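Local coordinates for protein mannan endo-1,6-alpha-mannosidase (PDB 6RY0) that probably cleaves or transfers alpha-1,6-linked mannosides, as a glycoside hydrolase family 76 member from a fungus, linked to placing GPI-anchored glycoproteins in the cell wall, at residues A[105-117]-A[129-141]. Residues are numbered along the deposited sequence; the frame is centred on the assembly and turned at random. Where two conformers were deposited one is given.
Sequences GMLHQVGPNADYQ and DQGFWGMSAMLAA
Trp-133 lays its CB over one face of the Tyr-116 ring, 3.6 Å from the ring centroid, in a CH-pi contact offset toward the rim. The two aromatic planes are only 21° apart but slid past one another, so overlap is slight and the closest approach is CE1 of Tyr-116 to CE3 of Trp-133 at 3.4 Å. One face of the indole takes CB of Gln-109, 4.0 Å from the centroid of its six-membered ring, while CA of Met-106 lies at the indole edge. With CG beside the backbone N (chi1 -74°), the Tyr-116 ring points back to the helix end, where OH of Tyr-116 donates to Met-106 O at 2.8 Å from above the carbonyl plane. A phenylalanine in place of Tyr-116 would probably leave Met-106 O without this donor and the ring less firmly tied to the helix end.

A single hydrogen bond joins the two segments: NE2 of Gln-130 donates to Asp-115 O at 3.0 Å, nearly straight at 172° and in the plane of the amide. Gln-130 gets there by running extended, CG turned away from its backbone N. Its NE2 also bonds Thr-165, while its OE1 takes Gln-166 and Arg-171, which should fix the amide's orientation. Asp-115 closes an Asx turn onto the backbone N of Gln-117 and also receives that residue's NE2. At the other end, CE of Met-106, modelled in two conformers, less certainly reaches Ser-136 O and CB of Ala-140.

Buried throughout, this helix-loop-helix step joins helix 99-108 to helix 127-142 in a mainly helical chain consistent with the (alpha/alpha)6 barrel of family 76; helix 76-93 adds Trp-76 against Trp-133 and Met-83 against Met-106, and helix 155-167 brings Trp-155 to both Met-106 and Ala-140.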
loop_
_atom_site.group_PDB
_atom_site.type_symbol
_atom_site.label_atom_id
_atom_site.label_comp_id
_atom_site.label_asym_id
_atom_site.label_seq_id
_atom_site.Cartn_x
_atom_site.Cartn_y
_atom_site.Cartn_z
ATOM N N GLY A 105 13.386 2.051 -10.849
ATOM C CA GLY A 105 13.268 2.323 -9.439
ATOM C C GLY A 105 12.999 1.066 -8.619
ATOM O O GLY A 105 13.626 0.839 -7.573
ATOM N N MET A 106 12.055 0.242 -9.085
ATOM C CA MET A 106 11.767 -1.010 -8.379
ATOM C C MET A 106 12.990 -1.914 -8.335
ATOM O O MET A 106 13.233 -2.547 -7.311
ATOM C CB MET A 106 10.567 -1.701 -9.009
ATOM C CG MET A 106 9.264 -0.895 -8.848
ATOM S SD MET A 106 7.806 -1.572 -9.669
ATOM C CE MET A 106 7.517 -3.061 -8.721
ATOM N N LEU A 107 13.728 -2.031 -9.433
ATOM C CA LEU A 107 14.862 -2.942 -9.455
ATOM C C LEU A 107 16.018 -2.420 -8.629
ATOM O O LEU A 107 16.813 -3.208 -8.108
ATOM C CB LEU A 107 15.305 -3.167 -10.879
ATOM C CG LEU A 107 14.361 -4.027 -11.719
ATOM C CD1 LEU A 107 14.827 -4.097 -13.150
ATOM C CD2 LEU A 107 14.212 -5.425 -11.145
ATOM N N HIS A 108 16.168 -1.108 -8.501
ATOM C CA HIS A 108 17.326 -0.573 -7.803
ATOM C C HIS A 108 17.300 -0.890 -6.325
ATOM O O HIS A 108 18.348 -0.970 -5.699
ATOM C CB HIS A 108 17.413 0.944 -8.012
ATOM C CG HIS A 108 18.723 1.521 -7.614
ATOM N ND1 HIS A 108 19.809 1.510 -8.454
ATOM C CD2 HIS A 108 19.137 2.108 -6.465
ATOM C CE1 HIS A 108 20.830 2.076 -7.843
ATOM N NE2 HIS A 108 20.454 2.449 -6.637
ATOM N N GLN A 109 16.103 -1.070 -5.761
ATOM C CA GLN A 109 15.916 -1.139 -4.310
ATOM C C GLN A 109 15.806 -2.580 -3.771
ATOM O O GLN A 109 15.527 -2.750 -2.587
ATOM C CB GLN A 109 14.705 -0.318 -3.905
ATOM C CG GLN A 109 14.918 1.189 -4.163
ATOM C CD GLN A 109 16.066 1.764 -3.374
ATOM O OE1 GLN A 109 16.425 1.249 -2.317
ATOM N NE2 GLN A 109 16.652 2.842 -3.867
ATOM N N VAL A 110 16.062 -3.595 -4.612
ATOM C CA VAL A 110 15.785 -4.973 -4.217
ATOM C C VAL A 110 16.775 -5.545 -3.210
ATOM O O VAL A 110 16.471 -6.529 -2.553
ATOM C CB VAL A 110 15.741 -5.908 -5.428
ATOM C CG1 VAL A 110 14.628 -5.485 -6.394
ATOM C CG2 VAL A 110 17.105 -6.015 -6.151
ATOM N N GLY A 111 17.955 -4.953 -3.071
ATOM C CA GLY A 111 18.969 -5.478 -2.175
ATOM C C GLY A 111 19.754 -6.615 -2.809
ATOM O O GLY A 111 19.340 -7.211 -3.793
ATOM N N PRO A 112 20.884 -6.966 -2.205
ATOM C CA PRO A 112 21.746 -8.013 -2.752
ATOM C C PRO A 112 21.051 -9.374 -2.805
ATOM O O PRO A 112 21.444 -10.220 -3.609
ATOM C CB PRO A 112 22.969 -7.976 -1.796
ATOM C CG PRO A 112 22.451 -7.391 -0.533
ATOM C CD PRO A 112 21.498 -6.338 -1.018
ATOM N N ASN A 113 20.093 -9.606 -1.927
ATOM C CA ASN A 113 19.409 -10.884 -1.858
ATOM C C ASN A 113 18.031 -10.850 -2.485
ATOM O O ASN A 113 17.243 -11.776 -2.303
ATOM C CB ASN A 113 19.366 -11.380 -0.433
ATOM C CG ASN A 113 20.760 -11.579 0.102
ATOM O OD1 ASN A 113 21.627 -12.124 -0.569
ATOM N ND2 ASN A 113 21.001 -11.092 1.312
ATOM N N ALA A 114 17.722 -9.812 -3.249
ATOM C CA ALA A 114 16.479 -9.763 -4.024
ATOM C C ALA A 114 15.253 -9.982 -3.129
ATOM O O ALA A 114 14.340 -10.742 -3.460
ATOM C CB ALA A 114 16.501 -10.711 -5.209
ATOM N N ASP A 115 15.235 -9.253 -2.025
ATOM C CA ASP A 115 14.254 -9.440 -0.973
ATOM C C ASP A 115 13.773 -8.117 -0.394
ATOM O O ASP A 115 13.095 -8.103 0.634
ATOM C CB ASP A 115 14.782 -10.331 0.143
ATOM C CG ASP A 115 15.988 -9.772 0.842
ATOM O OD1 ASP A 115 16.474 -8.703 0.423
ATOM O OD2 ASP A 115 16.444 -10.418 1.812
ATOM N N TYR A 116 14.109 -6.989 -1.038
ATOM C CA TYR A 116 13.774 -5.666 -0.519
ATOM C C TYR A 116 14.287 -5.452 0.899
ATOM O O TYR A 116 13.659 -4.762 1.702
ATOM C CB TYR A 116 12.285 -5.323 -0.707
ATOM C CG TYR A 116 11.972 -4.999 -2.142
ATOM C CD1 TYR A 116 12.513 -3.873 -2.730
ATOM C CD2 TYR A 116 11.158 -5.789 -2.929
ATOM C CE1 TYR A 116 12.282 -3.558 -4.051
ATOM C CE2 TYR A 116 10.899 -5.477 -4.268
ATOM C CZ TYR A 116 11.480 -4.376 -4.820
ATOM O OH TYR A 116 11.225 -4.099 -6.144
ATOM N N GLN A 117 15.501 -5.960 1.176
ATOM C CA GLN A 117 16.213 -5.643 2.405
ATOM C C GLN A 117 17.598 -5.082 2.117
ATOM O O GLN A 117 18.603 -5.585 2.604
ATOM C CB GLN A 117 16.313 -6.858 3.324
ATOM C CG GLN A 117 14.935 -7.445 3.615
ATOM C CD GLN A 117 14.955 -8.444 4.727
ATOM O OE1 GLN A 117 14.650 -8.103 5.875
ATOM N NE2 GLN A 117 15.335 -9.680 4.424
ATOM N N ASP A 129 7.683 -1.468 5.904
ATOM C CA ASP A 129 8.447 -0.842 4.840
ATOM C C ASP A 129 8.780 -1.858 3.756
ATOM O O ASP A 129 8.564 -1.631 2.563
ATOM C CB ASP A 129 9.740 -0.219 5.362
ATOM C CG ASP A 129 9.524 0.705 6.500
ATOM O OD1 ASP A 129 9.556 0.264 7.633
ATOM O OD2 ASP A 129 9.294 1.882 6.286
ATOM N N GLN A 130 9.332 -2.988 4.179
ATOM C CA GLN A 130 9.655 -4.075 3.259
ATOM C C GLN A 130 8.378 -4.581 2.575
ATOM O O GLN A 130 8.369 -4.841 1.361
ATOM C CB GLN A 130 10.326 -5.213 4.041
ATOM C CG GLN A 130 10.784 -6.339 3.158
ATOM C CD GLN A 130 11.046 -7.638 3.886
ATOM O OE1 GLN A 130 10.531 -7.858 4.989
ATOM N NE2 GLN A 130 11.810 -8.525 3.260
ATOM N N GLY A 131 7.310 -4.694 3.344
ATOM C CA GLY A 131 6.048 -5.158 2.828
ATOM C C GLY A 131 5.506 -4.307 1.722
ATOM O O GLY A 131 4.995 -4.862 0.750
ATOM N N PHE A 132 5.595 -2.984 1.846
ATOM C CA PHE A 132 5.070 -2.127 0.776
ATOM C C PHE A 132 5.812 -2.338 -0.534
ATOM O O PHE A 132 5.195 -2.322 -1.599
ATOM C CB PHE A 132 5.063 -0.666 1.190
ATOM C CG PHE A 132 3.790 -0.246 1.814
ATOM C CD1 PHE A 132 2.762 0.226 1.044
ATOM C CD2 PHE A 132 3.593 -0.348 3.187
ATOM C CE1 PHE A 132 1.535 0.589 1.620
ATOM C CE2 PHE A 132 2.371 -0.006 3.742
ATOM C CZ PHE A 132 1.360 0.455 2.927
ATOM N N TRP A 133 7.134 -2.533 -0.487
ATOM C CA TRP A 133 7.875 -2.867 -1.702
ATOM C C TRP A 133 7.438 -4.212 -2.244
ATOM O O TRP A 133 7.248 -4.368 -3.446
ATOM C CB TRP A 133 9.383 -2.845 -1.437
ATOM C CG TRP A 133 9.962 -1.470 -1.337
ATOM C CD1 TRP A 133 10.225 -0.757 -0.226
ATOM C CD2 TRP A 133 10.357 -0.647 -2.446
ATOM N NE1 TRP A 133 10.767 0.474 -0.571
ATOM C CE2 TRP A 133 10.878 0.547 -1.932
ATOM C CE3 TRP A 133 10.308 -0.814 -3.827
ATOM C CZ2 TRP A 133 11.352 1.573 -2.764
ATOM C CZ3 TRP A 133 10.786 0.196 -4.648
ATOM C CH2 TRP A 133 11.302 1.367 -4.113
ATOM N N GLY A 134 7.279 -5.213 -1.381
ATOM C CA GLY A 134 6.779 -6.502 -1.817
ATOM C C GLY A 134 5.415 -6.414 -2.461
ATOM O O GLY A 134 5.153 -7.099 -3.460
ATOM N N MET A 135 4.535 -5.587 -1.894
ATOM C CA MET A 135 3.207 -5.386 -2.462
ATOM C C MET A 135 3.261 -4.731 -3.836
ATOM O O MET A 135 2.460 -5.070 -4.702
ATOM C CB MET A 135 2.368 -4.583 -1.474
ATOM C CG MET A 135 1.964 -5.424 -0.270
ATOM S SD MET A 135 1.572 -4.439 1.195
ATOM C CE MET A 135 0.249 -3.465 0.527
ATOM N N SER A 136 4.187 -3.788 -4.039
ATOM C CA SER A 136 4.339 -3.216 -5.372
ATOM C C SER A 136 4.831 -4.255 -6.382
ATOM O O SER A 136 4.377 -4.244 -7.523
ATOM C CB SER A 136 5.275 -2.022 -5.309
ATOM O OG SER A 136 4.621 -0.971 -4.631
ATOM N N ALA A 137 5.715 -5.161 -5.972
ATOM C CA ALA A 137 6.139 -6.229 -6.861
ATOM C C ALA A 137 4.973 -7.196 -7.157
ATOM O O ALA A 137 4.782 -7.626 -8.299
ATOM C CB ALA A 137 7.317 -6.989 -6.251
ATOM N N MET A 138 4.194 -7.522 -6.127
ATOM C CA MET A 138 3.011 -8.364 -6.314
ATOM C C MET A 138 2.054 -7.730 -7.315
ATOM O O MET A 138 1.524 -8.394 -8.203
ATOM C CB MET A 138 2.329 -8.587 -4.970
ATOM C CG MET A 138 1.219 -9.603 -4.965
ATOM S SD MET A 138 1.741 -11.294 -5.227
ATOM C CE MET A 138 1.124 -11.646 -6.872
ATOM N N LEU A 139 1.849 -6.418 -7.176
ATOM C CA LEU A 139 0.959 -5.662 -8.066
ATOM C C LEU A 139 1.501 -5.700 -9.500
ATOM O O LEU A 139 0.733 -5.833 -10.447
ATOM C CB LEU A 139 0.868 -4.208 -7.572
ATOM C CG LEU A 139 -0.145 -3.367 -8.326
ATOM C CD1 LEU A 139 -1.584 -3.867 -8.118
ATOM C CD2 LEU A 139 -0.028 -1.921 -7.873
ATOM N N ALA A 140 2.817 -5.582 -9.667
ATOM C CA ALA A 140 3.402 -5.676 -10.997
ATOM C C ALA A 140 3.105 -7.029 -11.631
ATOM O O ALA A 140 2.759 -7.108 -12.800
ATOM C CB ALA A 140 4.895 -5.381 -10.913
ATOM N N ALA A 141 3.197 -8.116 -10.857
ATOM C CA ALA A 141 2.841 -9.444 -11.392
ATOM C C ALA A 141 1.342 -9.505 -11.738
ATOM O O ALA A 141 0.952 -9.974 -12.808
ATOM C CB ALA A 141 3.230 -10.550 -10.416
#